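Local coordinates for hypothetical 33.3 KDA protein IN ade3-ser2 intergenic region (Saccharomyces cerevisiae, PDB 1ODF) that probably acts as an ATP-dependent P-loop kinase of the GLYK family, close in structure to bacterial pantothenate kinase, with a phosphate acceptor not yet known, at residues Trp220-Glu225 against Gln240-Val245; Asn175-Gly180 against Tyr252-Asn257; Leu205-Thr210 against Ala269-Gly274; Phe165-Gln170 against Lys188-Ser193. All coordinates share one frame; numbering follows the deposited sequence.

Contact 1 of 4, residues Trp220-Glu225 against Gln240-Val245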
loop_
_atom_site.group_PDB
_atom_site.type_symbol
_atom_site.label_atom_id
_atom_site.label_comp_id
_atom_site.label_asym_id
_atom_site.label_seq_id
_atom_site.Cartn_x
_atom_site.Cartn_y
_atom_site.Cartn_z
ATOM N N TRP A 220 -17.193 -5.585 0.756
ATOM C CA TRP A 220 -16.105 -6.375 1.315
ATOM C C TRP A 220 -15.861 -6.128 2.802
ATOM O O TRP A 220 -15.532 -7.054 3.540
ATOM C CB TRP A 220 -14.816 -6.119 0.536
ATOM C CG TRP A 220 -14.892 -6.508 -0.911
ATOM C CD1 TRP A 220 -15.653 -7.503 -1.453
ATOM C CD2 TRP A 220 -14.122 -5.961 -1.989
ATOM N NE1 TRP A 220 -15.402 -7.614 -2.799
ATOM C CE2 TRP A 220 -14.467 -6.680 -3.155
ATOM C CE3 TRP A 220 -13.174 -4.934 -2.083
ATOM C CZ2 TRP A 220 -13.895 -6.406 -4.401
ATOM C CZ3 TRP A 220 -12.605 -4.662 -3.324
ATOM C CH2 TRP A 220 -12.970 -5.398 -4.466
ATOM N N ARG A 221 -16.015 -4.889 3.251
ATOM C CA ARG A 221 -15.796 -4.610 4.663
ATOM C C ARG A 221 -17.013 -4.991 5.516
ATOM O O ARG A 221 -16.870 -5.328 6.693
ATOM C CB ARG A 221 -15.440 -3.139 4.882
ATOM C CG ARG A 221 -14.987 -2.847 6.311
ATOM C CD ARG A 221 -13.868 -3.807 6.738
ATOM N NE ARG A 221 -13.691 -3.833 8.188
ATOM C CZ ARG A 221 -12.903 -3.008 8.872
ATOM N NH1 ARG A 221 -12.821 -3.114 10.192
ATOM N NH2 ARG A 221 -12.179 -2.094 8.241
ATOM N N LEU A 222 -18.204 -4.938 4.923
ATOM C CA LEU A 222 -19.424 -5.310 5.635
ATOM C C LEU A 222 -19.351 -6.800 5.934
ATOM O O LEU A 222 -19.749 -7.252 7.010
ATOM C CB LEU A 222 -20.665 -5.017 4.784
ATOM C CG LEU A 222 -21.175 -3.572 4.787
ATOM C CD1 LEU A 222 -22.042 -3.320 3.558
ATOM C CD2 LEU A 222 -21.949 -3.304 6.072
ATOM N N GLN A 223 -18.833 -7.557 4.972
ATOM C CA GLN A 223 -18.693 -8.993 5.125
ATOM C C GLN A 223 -17.731 -9.289 6.266
ATOM O O GLN A 223 -18.076 -9.999 7.211
ATOM C CB GLN A 223 -18.159 -9.614 3.834
ATOM C CG GLN A 223 -17.708 -11.064 3.983
ATOM C CD GLN A 223 -16.818 -11.533 2.836
ATOM O OE1 GLN A 223 -16.234 -12.622 2.893
ATOM N NE2 GLN A 223 -16.711 -10.715 1.788
ATOM N N GLN A 224 -16.529 -8.730 6.169
ATOM C CA GLN A 224 -15.485 -8.930 7.169
ATOM C C GLN A 224 -15.973 -8.681 8.599
ATOM O O GLN A 224 -15.728 -9.486 9.500
ATOM C CB GLN A 224 -14.295 -8.014 6.860
ATOM C CG GLN A 224 -13.055 -8.290 7.696
ATOM C CD GLN A 224 -11.908 -7.329 7.398
ATOM O OE1 GLN A 224 -11.975 -6.135 7.703
ATOM N NE2 GLN A 224 -10.845 -7.852 6.798
ATOM N N GLU A 225 -16.672 -7.569 8.797
ATOM C CA GLU A 225 -17.172 -7.198 10.114
ATOM C C GLU A 225 -18.280 -8.122 10.640
ATOM O O GLU A 225 -18.366 -8.377 11.844
ATOM C CB GLU A 225 -17.675 -5.752 10.085
ATOM C CG GLU A 225 -17.591 -5.050 11.431
ATOM C CD GLU A 225 -16.161 -4.691 11.810
ATOM O OE1 GLU A 225 -15.227 -5.429 11.423
ATOM O OE2 GLU A 225 -15.974 -3.673 12.507
ATOM N N GLN A 240 -21.577 2.251 11.096
ATOM C CA GLN A 240 -20.197 2.595 11.417
ATOM C C GLN A 240 -19.259 2.122 10.322
ATOM O O GLN A 240 -18.284 2.799 9.997
ATOM C CB GLN A 240 -19.779 1.965 12.746
ATOM C CG GLN A 240 -20.665 2.337 13.909
ATOM C CD GLN A 240 -20.089 1.888 15.230
ATOM O OE1 GLN A 240 -19.642 0.746 15.371
ATOM N NE2 GLN A 240 -20.098 2.782 16.214
ATOM N N VAL A 241 -19.549 0.950 9.765
ATOM C CA VAL A 241 -18.720 0.413 8.698
ATOM C C VAL A 241 -18.800 1.378 7.524
ATOM O O VAL A 241 -17.811 1.609 6.834
ATOM C CB VAL A 241 -19.188 -0.997 8.269
ATOM C CG1 VAL A 241 -18.423 -1.458 7.040
ATOM C CG2 VAL A 241 -18.957 -1.973 9.406
ATOM N N HIS A 242 -19.977 1.953 7.308
ATOM C CA HIS A 242 -20.137 2.908 6.224
ATOM C C HIS A 242 -19.339 4.157 6.534
ATOM O O HIS A 242 -18.703 4.733 5.656
ATOM C CB HIS A 242 -21.608 3.275 6.019
ATOM C CG HIS A 242 -22.271 2.477 4.943
ATOM N ND1 HIS A 242 -22.595 1.145 5.097
ATOM C CD2 HIS A 242 -22.597 2.800 3.669
ATOM C CE1 HIS A 242 -23.089 0.680 3.962
ATOM N NE2 HIS A 242 -23.099 1.664 3.080
ATOM N N ALA A 243 -19.377 4.567 7.793
ATOM C CA ALA A 243 -18.657 5.751 8.227
ATOM C C ALA A 243 -17.161 5.506 8.072
ATOM O O ALA A 243 -16.407 6.408 7.702
ATOM C CB ALA A 243 -18.999 6.069 9.687
ATOM N N PHE A 244 -16.745 4.277 8.355
ATOM C CA PHE A 244 -15.344 3.903 8.240
ATOM C C PHE A 244 -14.893 4.018 6.788
ATOM O O PHE A 244 -13.927 4.721 6.491
ATOM C CB PHE A 244 -15.121 2.463 8.718
ATOM C CG PHE A 244 -13.694 1.991 8.569
ATOM C CD1 PHE A 244 -12.726 2.339 9.511
ATOM C CD2 PHE A 244 -13.306 1.235 7.460
ATOM C CE1 PHE A 244 -11.389 1.941 9.348
ATOM C CE2 PHE A 244 -11.977 0.838 7.292
ATOM C CZ PHE A 244 -11.017 1.194 8.240
ATOM N N VAL A 245 -15.600 3.326 5.895
ATOM C CA VAL A 245 -15.268 3.330 4.476
ATOM C C VAL A 245 -15.374 4.722 3.856
ATOM O O VAL A 245 -14.562 5.088 3.010
ATOM C CB VAL A 245 -16.165 2.331 3.694
ATOM C CG1 VAL A 245 -15.797 2.325 2.212
ATOM C CG2 VAL A 245 -15.998 0.934 4.275
#
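Leu222 and Val241 mark the nearest approach of two helical backbones, their CA atoms 6.5 Å apart. The helix axes come no closer than 10.0 Å, with N-to-C directions 134° apart, so this is an oblique, roughly antiparallel helical hairpin of the P-loop kinase fold, formed by helices 216-232 and 238-246, its centre about 19 Å from the centre of the chain. Val241 is the apolar centre. Its CG1 touches Arg221 CG at 3.8 Å and also meets Leu222 CD2, while CG2 lies 3.9 Å from Glu225 CG; the two methyl branches thus serve successive turns of the partner helix. Leu222 CD1 reaches His242 CE1, whose ring is stacked on Tyr218.

Arg221 first runs with CG anti to the backbone N and then bends at chi2. Its guanidinium lies over the Phe244 ring in a cation-pi contact, with CZ 4.7 Å from the centroid and 25° off the ring normal. The two planes are 69° apart, so the guanidinium is steeply tilted. Phe244 also lies near Gln40, so the pair probably borders the predicted ATP site. Glu225 OE1 sits at the guanidinium edge, in plane, as a long salt-bridge partner of NH1, while Glu225 OE2 accepts a hydrogen bond from Met236 N in the connecting loop. The shortest approach of the cation to the ring is made by Arg221 NH2, 3.1 Å from Phe244 CE2.

Contact 2 of 4, residues Asn175-Gly180 against Tyr252-Asn257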
loop_
_atom_site.group_PDB
_atom_site.type_symbol
_atom_site.label_atom_id
_atom_site.label_comp_id
_atom_site.label_asym_id
_atom_site.label_seq_id
_atom_site.Cartn_x
_atom_site.Cartn_y
_atom_site.Cartn_z
ATOM N N ASN A 175 -10.806 21.734 -8.587
ATOM C CA ASN A 175 -11.238 20.340 -8.515
ATOM C C ASN A 175 -12.264 20.161 -7.395
ATOM O O ASN A 175 -11.948 20.317 -6.213
ATOM C CB ASN A 175 -10.042 19.422 -8.266
ATOM C CG ASN A 175 -10.408 17.957 -8.375
ATOM O OD1 ASN A 175 -11.346 17.489 -7.725
ATOM N ND2 ASN A 175 -9.671 17.225 -9.204
ATOM N N ASP A 176 -13.490 19.822 -7.776
ATOM C CA ASP A 176 -14.581 19.646 -6.821
ATOM C C ASP A 176 -14.325 18.556 -5.783
ATOM O O ASP A 176 -14.697 18.700 -4.615
ATOM C CB ASP A 176 -15.874 19.351 -7.579
ATOM C CG ASP A 176 -16.061 20.268 -8.773
ATOM O OD1 ASP A 176 -16.034 21.505 -8.585
ATOM O OD2 ASP A 176 -16.230 19.748 -9.898
ATOM N N LEU A 177 -13.691 17.466 -6.212
ATOM C CA LEU A 177 -13.381 16.351 -5.318
ATOM C C LEU A 177 -12.309 16.758 -4.302
ATOM O O LEU A 177 -12.279 16.270 -3.166
ATOM C CB LEU A 177 -12.901 15.147 -6.141
ATOM C CG LEU A 177 -13.951 14.514 -7.064
ATOM C CD1 LEU A 177 -13.292 13.585 -8.065
ATOM C CD2 LEU A 177 -14.973 13.767 -6.218
ATOM N N LEU A 178 -11.436 17.669 -4.717
ATOM C CA LEU A 178 -10.367 18.133 -3.854
ATOM C C LEU A 178 -10.802 19.332 -3.032
ATOM O O LEU A 178 -10.576 20.480 -3.409
ATOM C CB LEU A 178 -9.132 18.488 -4.684
ATOM C CG LEU A 178 -7.919 18.911 -3.856
ATOM C CD1 LEU A 178 -7.634 17.863 -2.783
ATOM C CD2 LEU A 178 -6.721 19.101 -4.770
ATOM N N THR A 179 -11.430 19.061 -1.900
ATOM C CA THR A 179 -11.881 20.131 -1.035
ATOM C C THR A 179 -11.874 19.685 0.415
ATOM O O THR A 179 -11.541 18.541 0.725
ATOM C CB THR A 179 -13.299 20.562 -1.393
ATOM O OG1 THR A 179 -13.652 21.716 -0.620
ATOM C CG2 THR A 179 -14.284 19.428 -1.098
ATOM N N GLY A 180 -12.249 20.604 1.297
ATOM C CA GLY A 180 -12.304 20.301 2.712
ATOM C C GLY A 180 -11.102 19.565 3.262
ATOM O O GLY A 180 -9.953 19.963 3.051
ATOM N N TYR A 252 -10.261 7.483 -3.152
ATOM C CA TYR A 252 -10.526 6.607 -4.286
ATOM C C TYR A 252 -11.048 7.407 -5.471
ATOM O O TYR A 252 -10.515 7.307 -6.578
ATOM C CB TYR A 252 -11.547 5.520 -3.899
ATOM C CG TYR A 252 -10.966 4.393 -3.070
ATOM C CD1 TYR A 252 -11.604 3.948 -1.908
ATOM C CD2 TYR A 252 -9.766 3.780 -3.438
ATOM C CE1 TYR A 252 -11.051 2.921 -1.132
ATOM C CE2 TYR A 252 -9.209 2.754 -2.668
ATOM C CZ TYR A 252 -9.851 2.332 -1.519
ATOM O OH TYR A 252 -9.276 1.336 -0.749
ATOM N N LYS A 253 -12.081 8.207 -5.225
ATOM C CA LYS A 253 -12.688 9.025 -6.266
ATOM C C LYS A 253 -11.704 10.008 -6.898
ATOM O O LYS A 253 -11.772 10.278 -8.093
ATOM C CB LYS A 253 -13.877 9.814 -5.706
ATOM C CG LYS A 253 -14.999 8.965 -5.151
ATOM C CD LYS A 253 -16.143 9.844 -4.650
ATOM C CE LYS A 253 -17.317 9.000 -4.159
ATOM N NZ LYS A 253 -18.516 9.832 -3.801
ATOM N N LEU A 254 -10.800 10.549 -6.091
ATOM C CA LEU A 254 -9.831 11.505 -6.599
ATOM C C LEU A 254 -8.650 10.911 -7.382
ATOM O O LEU A 254 -8.337 11.389 -8.467
ATOM C CB LEU A 254 -9.261 12.340 -5.450
ATOM C CG LEU A 254 -9.308 13.870 -5.574
ATOM C CD1 LEU A 254 -8.256 14.467 -4.656
ATOM C CD2 LEU A 254 -9.063 14.305 -7.012
ATOM N N TYR A 255 -8.022 9.862 -6.845
ATOM C CA TYR A 255 -6.823 9.286 -7.464
ATOM C C TYR A 255 -6.868 7.959 -8.206
ATOM O O TYR A 255 -6.043 7.728 -9.089
ATOM C CB TYR A 255 -5.722 9.154 -6.408
ATOM C CG TYR A 255 -5.585 10.329 -5.467
ATOM C CD1 TYR A 255 -5.960 10.224 -4.126
ATOM C CD2 TYR A 255 -5.030 11.530 -5.903
ATOM C CE1 TYR A 255 -5.776 11.291 -3.237
ATOM C CE2 TYR A 255 -4.838 12.601 -5.030
ATOM C CZ TYR A 255 -5.211 12.478 -3.701
ATOM O OH TYR A 255 -4.998 13.531 -2.844
ATOM N N LEU A 256 -7.799 7.080 -7.855
ATOM C CA LEU A 256 -7.842 5.757 -8.474
ATOM C C LEU A 256 -7.806 5.710 -9.997
ATOM O O LEU A 256 -7.100 4.889 -10.581
ATOM C CB LEU A 256 -9.050 4.959 -7.972
ATOM C CG LEU A 256 -9.016 3.476 -8.391
ATOM C CD1 LEU A 256 -7.785 2.792 -7.770
ATOM C CD2 LEU A 256 -10.290 2.766 -7.952
ATOM N N ASN A 257 -8.554 6.590 -10.644
ATOM C CA ASN A 257 -8.602 6.595 -12.101
ATOM C C ASN A 257 -7.244 6.884 -12.772
ATOM O O ASN A 257 -6.744 6.062 -13.537
ATOM C CB ASN A 257 -9.655 7.596 -12.573
ATOM C CG ASN A 257 -9.887 7.530 -14.065
ATOM O OD1 ASN A 257 -9.251 6.750 -14.775
ATOM N ND2 ASN A 257 -10.801 8.351 -14.550
#
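Leu254 joins the flat groups of this contact: its CB lies 4.0 Å above the Tyr255 ring plane, over the centre of one face, and its CD2 meets the carboxamide of Asn175, 3.7 Å from ND2. On the helix 249-262 side Leu254 carries most of the contact, with Leu177 its main partner in loop 175-180. Leu254 CG touches Leu177 CB at 3.9 Å, and its CD1 meets Leu178 CD1 at the same distance. Leu177 extends past it to Lys253, with Leu177 CD1 3.6 Å from Lys253 O and Leu177 CD2 near Lys253 CB, whereas the lysine chain beyond CG leads away.

The loop is shaped internally by an Asx motif: Asn175 OD1 accepts from Leu178 N at 3.0 Å, with the donor 46° out of the carbonyl plane, and more weakly from Leu177 N. Leu178 centres an inverse gamma turn. The contacts across are mostly aliphatic, the Asn175 amide and Lys253 carbonyl meeting methyls, which implies a mainly apolar join to a turn held by its own bonds.

Contact 3 of 4, residues Leu205-Thr210 against Ala269-Gly274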
loop_
_atom_site.group_PDB
_atom_site.type_symbol
_atom_site.label_atom_id
_atom_site.label_comp_id
_atom_site.label_asym_id
_atom_site.label_seq_id
_atom_site.Cartn_x
_atom_site.Cartn_y
_atom_site.Cartn_z
ATOM N N LEU A 205 8.618 -3.066 -10.095
ATOM C CA LEU A 205 7.595 -3.786 -10.831
ATOM C C LEU A 205 6.329 -3.497 -10.028
ATOM O O LEU A 205 6.366 -3.450 -8.793
ATOM C CB LEU A 205 7.885 -5.288 -10.845
ATOM C CG LEU A 205 9.126 -5.674 -11.641
ATOM C CD1 LEU A 205 9.355 -7.167 -11.519
ATOM C CD2 LEU A 205 8.936 -5.254 -13.097
ATOM N N GLY A 206 5.219 -3.284 -10.722
ATOM C CA GLY A 206 3.992 -2.979 -10.023
ATOM C C GLY A 206 2.876 -3.963 -10.263
ATOM O O GLY A 206 2.719 -4.480 -11.367
ATOM N N ILE A 207 2.109 -4.226 -9.210
ATOM C CA ILE A 207 0.965 -5.126 -9.270
ATOM C C ILE A 207 -0.228 -4.280 -8.852
ATOM O O ILE A 207 -0.333 -3.861 -7.698
ATOM C CB ILE A 207 1.079 -6.296 -8.274
ATOM C CG1 ILE A 207 2.487 -6.922 -8.329
ATOM C CG2 ILE A 207 -0.042 -7.314 -8.566
ATOM C CD1 ILE A 207 2.815 -7.599 -9.621
ATOM N N VAL A 208 -1.121 -4.026 -9.797
ATOM C CA VAL A 208 -2.281 -3.203 -9.527
ATOM C C VAL A 208 -3.582 -3.973 -9.613
ATOM O O VAL A 208 -3.848 -4.672 -10.598
ATOM C CB VAL A 208 -2.345 -1.999 -10.505
ATOM C CG1 VAL A 208 -3.647 -1.206 -10.284
ATOM C CG2 VAL A 208 -1.132 -1.097 -10.292
ATOM N N PHE A 209 -4.380 -3.834 -8.560
ATOM C CA PHE A 209 -5.685 -4.474 -8.461
ATOM C C PHE A 209 -6.743 -3.388 -8.575
ATOM O O PHE A 209 -6.722 -2.412 -7.811
ATOM C CB PHE A 209 -5.875 -5.137 -7.083
ATOM C CG PHE A 209 -5.225 -6.493 -6.929
ATOM C CD1 PHE A 209 -4.025 -6.801 -7.562
ATOM C CD2 PHE A 209 -5.806 -7.452 -6.103
ATOM C CE1 PHE A 209 -3.417 -8.046 -7.370
ATOM C CE2 PHE A 209 -5.207 -8.694 -5.905
ATOM C CZ PHE A 209 -4.009 -8.990 -6.541
ATOM N N THR A 210 -7.651 -3.532 -9.534
ATOM C CA THR A 210 -8.750 -2.590 -9.639
ATOM C C THR A 210 -10.028 -3.440 -9.736
ATOM O O THR A 210 -9.954 -4.662 -9.886
ATOM C CB THR A 210 -8.616 -1.647 -10.857
ATOM O OG1 THR A 210 -9.496 -0.531 -10.672
ATOM C CG2 THR A 210 -8.978 -2.359 -12.153
ATOM N N ALA A 269 7.890 -2.263 -15.254
ATOM C CA ALA A 269 6.694 -2.858 -15.840
ATOM C C ALA A 269 5.600 -2.901 -14.781
ATOM O O ALA A 269 5.880 -2.854 -13.576
ATOM C CB ALA A 269 6.992 -4.273 -16.362
ATOM N N THR A 270 4.355 -2.972 -15.236
ATOM C CA THR A 270 3.217 -3.020 -14.335
ATOM C C THR A 270 2.161 -4.001 -14.821
ATOM O O THR A 270 1.828 -4.051 -16.011
ATOM C CB THR A 270 2.541 -1.635 -14.176
ATOM O OG1 THR A 270 3.467 -0.702 -13.600
ATOM C CG2 THR A 270 1.324 -1.740 -13.255
ATOM N N LEU A 271 1.656 -4.794 -13.885
ATOM C CA LEU A 271 0.604 -5.753 -14.169
ATOM C C LEU A 271 -0.671 -5.210 -13.532
ATOM O O LEU A 271 -0.699 -4.949 -12.329
ATOM C CB LEU A 271 0.932 -7.122 -13.564
ATOM C CG LEU A 271 -0.229 -8.133 -13.490
ATOM C CD1 LEU A 271 -0.633 -8.558 -14.884
ATOM C CD2 LEU A 271 0.193 -9.356 -12.669
ATOM N N THR A 272 -1.714 -5.018 -14.335
ATOM C CA THR A 272 -2.983 -4.528 -13.805
ATOM C C THR A 272 -4.025 -5.642 -13.905
ATOM O O THR A 272 -4.201 -6.265 -14.957
ATOM C CB THR A 272 -3.503 -3.269 -14.564
ATOM O OG1 THR A 272 -2.565 -2.189 -14.427
ATOM C CG2 THR A 272 -4.845 -2.827 -13.991
ATOM N N LEU A 273 -4.702 -5.896 -12.790
ATOM C CA LEU A 273 -5.718 -6.934 -12.722
ATOM C C LEU A 273 -7.064 -6.348 -12.331
ATOM O O LEU A 273 -7.178 -5.645 -11.319
ATOM C CB LEU A 273 -5.336 -7.994 -11.688
ATOM C CG LEU A 273 -4.015 -8.757 -11.794
ATOM C CD1 LEU A 273 -3.935 -9.746 -10.648
ATOM C CD2 LEU A 273 -3.927 -9.484 -13.119
ATOM N N GLY A 274 -8.077 -6.635 -13.141
ATOM C CA GLY A 274 -9.412 -6.155 -12.848
ATOM C C GLY A 274 -10.183 -7.294 -12.214
ATOM O O GLY A 274 -10.282 -8.365 -12.804
#
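Phe209 and Leu273 lie side by side and point the same way, Phe209 CE1 touching Leu273 CD1 at 3.7 Å. They belong to neighbouring parallel strands inside the mixed sheet of the P-loop kinase fold, with segment axes 4.6 Å apart and 13° from parallel. On their face Ile207 pairs with Leu271, and Phe209 also packs on Ser42 of the predicted ATP-binding loop.

The other face carries Val208, Thr210, Thr270 and Thr272. Val208 and Thr270 approach obliquely, Val208 CG2 touching Thr270 CG2 at 3.9 Å; helix 249-262 covers Val208 through Phe259 and Val260. Thr270 turns CG2 anti to the backbone N (chi1 -62° to OG1), which sets this methyl against the other strand, while OG1 is hydrogen-bonded to Gly266 N.

Between the faces, hydrogen bonds alternate in the parallel pattern. Leu271 N gives to Gly206 O at 2.8 Å and Val208 N to Leu271 O at 2.7 Å, both with 175° at the hydrogen. The ladder continues with Leu273 N to Val208 O, and then Thr210 N donates to Leu273 O over 2.8 Å.

Contact 4 of 4, residues Phe165-Gln170 against Lys188-Ser193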
loop_
_atom_site.group_PDB
_atom_site.type_symbol
_atom_site.label_atom_id
_atom_site.label_comp_id
_atom_site.label_asym_id
_atom_site.label_seq_id
_atom_site.Cartn_x
_atom_site.Cartn_y
_atom_site.Cartn_z
ATOM N N PHE A 165 -0.863 6.360 -5.923
ATOM C CA PHE A 165 -1.696 7.554 -6.053
ATOM C C PHE A 165 -0.780 8.770 -6.067
ATOM O O PHE A 165 0.209 8.824 -5.329
ATOM C CB PHE A 165 -2.668 7.682 -4.868
ATOM C CG PHE A 165 -3.730 6.618 -4.818
ATOM C CD1 PHE A 165 -3.708 5.534 -5.700
ATOM C CD2 PHE A 165 -4.734 6.674 -3.847
ATOM C CE1 PHE A 165 -4.670 4.517 -5.611
ATOM C CE2 PHE A 165 -5.699 5.666 -3.747
ATOM C CZ PHE A 165 -5.664 4.583 -4.633
ATOM N N ASN A 166 -1.107 9.749 -6.897
ATOM C CA ASN A 166 -0.293 10.955 -6.979
ATOM C C ASN A 166 -1.079 12.217 -6.645
ATOM O O ASN A 166 -2.234 12.382 -7.050
ATOM C CB ASN A 166 0.345 11.089 -8.368
ATOM C CG ASN A 166 1.371 9.986 -8.649
ATOM O OD1 ASN A 166 2.274 9.744 -7.854
ATOM N ND2 ASN A 166 1.228 9.323 -9.785
ATOM N N PRO A 167 -0.449 13.126 -5.896
ATOM C CA PRO A 167 -1.085 14.381 -5.499
ATOM C C PRO A 167 -1.496 15.267 -6.658
ATOM O O PRO A 167 -0.850 15.282 -7.713
ATOM C CB PRO A 167 -0.026 15.037 -4.610
ATOM C CG PRO A 167 1.267 14.482 -5.144
ATOM C CD PRO A 167 0.921 13.035 -5.361
ATOM N N ILE A 168 -2.605 15.976 -6.466
ATOM C CA ILE A 168 -3.085 16.921 -7.461
ATOM C C ILE A 168 -2.097 18.066 -7.313
ATOM O O ILE A 168 -1.863 18.544 -6.202
ATOM C CB ILE A 168 -4.490 17.434 -7.122
ATOM C CG1 ILE A 168 -5.459 16.251 -6.979
ATOM C CG2 ILE A 168 -4.955 18.401 -8.205
ATOM C CD1 ILE A 168 -5.506 15.342 -8.204
ATOM N N LEU A 169 -1.500 18.500 -8.412
ATOM C CA LEU A 169 -0.506 19.559 -8.336
ATOM C C LEU A 169 -0.977 20.921 -8.809
ATOM O O LEU A 169 -0.617 21.944 -8.229
ATOM C CB LEU A 169 0.729 19.157 -9.133
ATOM C CG LEU A 169 1.411 17.897 -8.603
ATOM C CD1 LEU A 169 2.594 17.537 -9.502
ATOM C CD2 LEU A 169 1.852 18.130 -7.158
ATOM N N GLN A 170 -1.791 20.930 -9.854
ATOM C CA GLN A 170 -2.259 22.180 -10.415
ATOM C C GLN A 170 -3.760 22.394 -10.292
ATOM O O GLN A 170 -4.531 21.441 -10.307
ATOM C CB GLN A 170 -1.859 22.246 -11.886
ATOM C CG GLN A 170 -2.114 23.595 -12.506
ATOM C CD GLN A 170 -2.612 23.508 -13.947
ATOM O OE1 GLN A 170 -3.784 23.191 -14.199
ATOM N NE2 GLN A 170 -1.721 23.787 -14.899
ATOM N N LYS A 188 -0.279 15.691 1.989
ATOM C CA LYS A 188 0.393 14.608 2.688
ATOM C C LYS A 188 0.798 13.479 1.732
ATOM O O LYS A 188 1.865 12.892 1.879
ATOM C CB LYS A 188 -0.527 14.056 3.784
ATOM C CG LYS A 188 -0.760 15.005 4.941
ATOM C CD LYS A 188 0.554 15.294 5.661
ATOM C CE LYS A 188 0.346 16.076 6.945
ATOM N NZ LYS A 188 1.625 16.193 7.710
ATOM N N LEU A 189 -0.053 13.184 0.756
ATOM C CA LEU A 189 0.232 12.123 -0.206
ATOM C C LEU A 189 1.571 12.368 -0.918
ATOM O O LEU A 189 2.261 11.427 -1.319
ATOM C CB LEU A 189 -0.903 12.026 -1.239
ATOM C CG LEU A 189 -0.732 10.979 -2.356
ATOM C CD1 LEU A 189 -0.592 9.590 -1.740
ATOM C CD2 LEU A 189 -1.913 11.022 -3.326
ATOM N N PHE A 190 1.934 13.640 -1.060
ATOM C CA PHE A 190 3.170 14.020 -1.723
ATOM C C PHE A 190 4.408 13.292 -1.195
ATOM O O PHE A 190 5.199 12.760 -1.975
ATOM C CB PHE A 190 3.396 15.531 -1.599
ATOM C CG PHE A 190 4.676 15.998 -2.236
ATOM C CD1 PHE A 190 4.811 16.015 -3.622
ATOM C CD2 PHE A 190 5.773 16.343 -1.451
ATOM C CE1 PHE A 190 6.024 16.364 -4.220
ATOM C CE2 PHE A 190 6.988 16.691 -2.038
ATOM C CZ PHE A 190 7.114 16.701 -3.422
ATOM N N PHE A 191 4.567 13.263 0.125
ATOM C CA PHE A 191 5.730 12.631 0.736
ATOM C C PHE A 191 5.947 11.165 0.364
ATOM O O PHE A 191 7.089 10.708 0.303
ATOM C CB PHE A 191 5.677 12.761 2.265
ATOM C CG PHE A 191 5.842 14.173 2.769
ATOM C CD1 PHE A 191 4.808 15.105 2.639
ATOM C CD2 PHE A 191 7.028 14.569 3.395
ATOM C CE1 PHE A 191 4.949 16.410 3.126
ATOM C CE2 PHE A 191 7.186 15.877 3.889
ATOM C CZ PHE A 191 6.143 16.798 3.754
ATOM N N TYR A 192 4.865 10.430 0.120
ATOM C CA TYR A 192 4.980 9.025 -0.241
ATOM C C TYR A 192 5.405 8.919 -1.693
ATOM O O TYR A 192 6.355 8.211 -2.020
ATOM C CB TYR A 192 3.642 8.300 -0.072
ATOM C CG TYR A 192 3.028 8.392 1.309
ATOM C CD1 TYR A 192 2.396 9.565 1.739
ATOM C CD2 TYR A 192 3.036 7.290 2.171
ATOM C CE1 TYR A 192 1.779 9.634 2.989
ATOM C CE2 TYR A 192 2.421 7.349 3.424
ATOM C CZ TYR A 192 1.792 8.521 3.822
ATOM O OH TYR A 192 1.152 8.575 5.034
ATOM N N SER A 193 4.684 9.622 -2.560
ATOM C CA SER A 193 4.967 9.624 -3.988
ATOM C C SER A 193 6.404 10.054 -4.279
ATOM O O SER A 193 7.125 9.389 -5.023
ATOM C CB SER A 193 3.998 10.570 -4.697
ATOM O OG SER A 193 4.047 11.870 -4.127
#
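Pro167 and Leu189 meet where a loop packs against helix 182-195, in the part of the P-loop kinase fold between strand 155-160 and that helix. The proline ring packs on the helix surface. Its CD lies 4.0 Å from Leu189 CG, and its CG faces the backbone of the next residue, 3.9 Å from Phe190 CA.

Leu189 has CG anti to the backbone N (chi1 178°), and chi2 of 59° sets CD1. The other branch, CD2, touches the chain around the Asn166-Pro167 peptide, 3.6 Å from both Asn166 C and Pro167 N, and also meets Phe165 CB at 3.8 Å. Leu189 CG, CD1 and CD2 all adjoin the Phe165 carbonyl oxygen, so the isobutyl group fits against three successive loop residues.

Phe165 places CG anti to its carbonyl carbon (chi1 -67°); its ring leads away from the helix to meet Phe259 of helix 249-262. Asn166 turns back, bringing OD1 3.7 Å from Ser193 CB, and this oxygen accepts a hydrogen bond from Trp197 NE1. Ile168 N is tied to Asn186 OD1 on the same helix, a polar link beside the apolar packing. At the outer end of the proline ring, Pro167 CG stands at the edge of the Phe190 ring, near its plane and 4.2 Å from Phe190 CD1.

How the contacts relate
Contact 3 is the buried core of the set, with ten of its twelve touching residues buried; it alone is built on backbone hydrogen bonds across the pair. The other three are partly buried and rely on side chains. Contact 1 is the one with a cation-pi contact across it, and it is nested along the chain inside the loops closed by contacts 2 and 3. Contacts 2 and 4 lie 12 Å apart between centres and touch directly, both using the connection between strand 155-160 and helix 182-195: Leu178 CD2 packs on Ile168 CB at 3.6 Å, and Tyr255 bears on Phe165 and Leu189. Helix 249-262 thus serves contact 2, covers one face of contact 3 and borders contact 4.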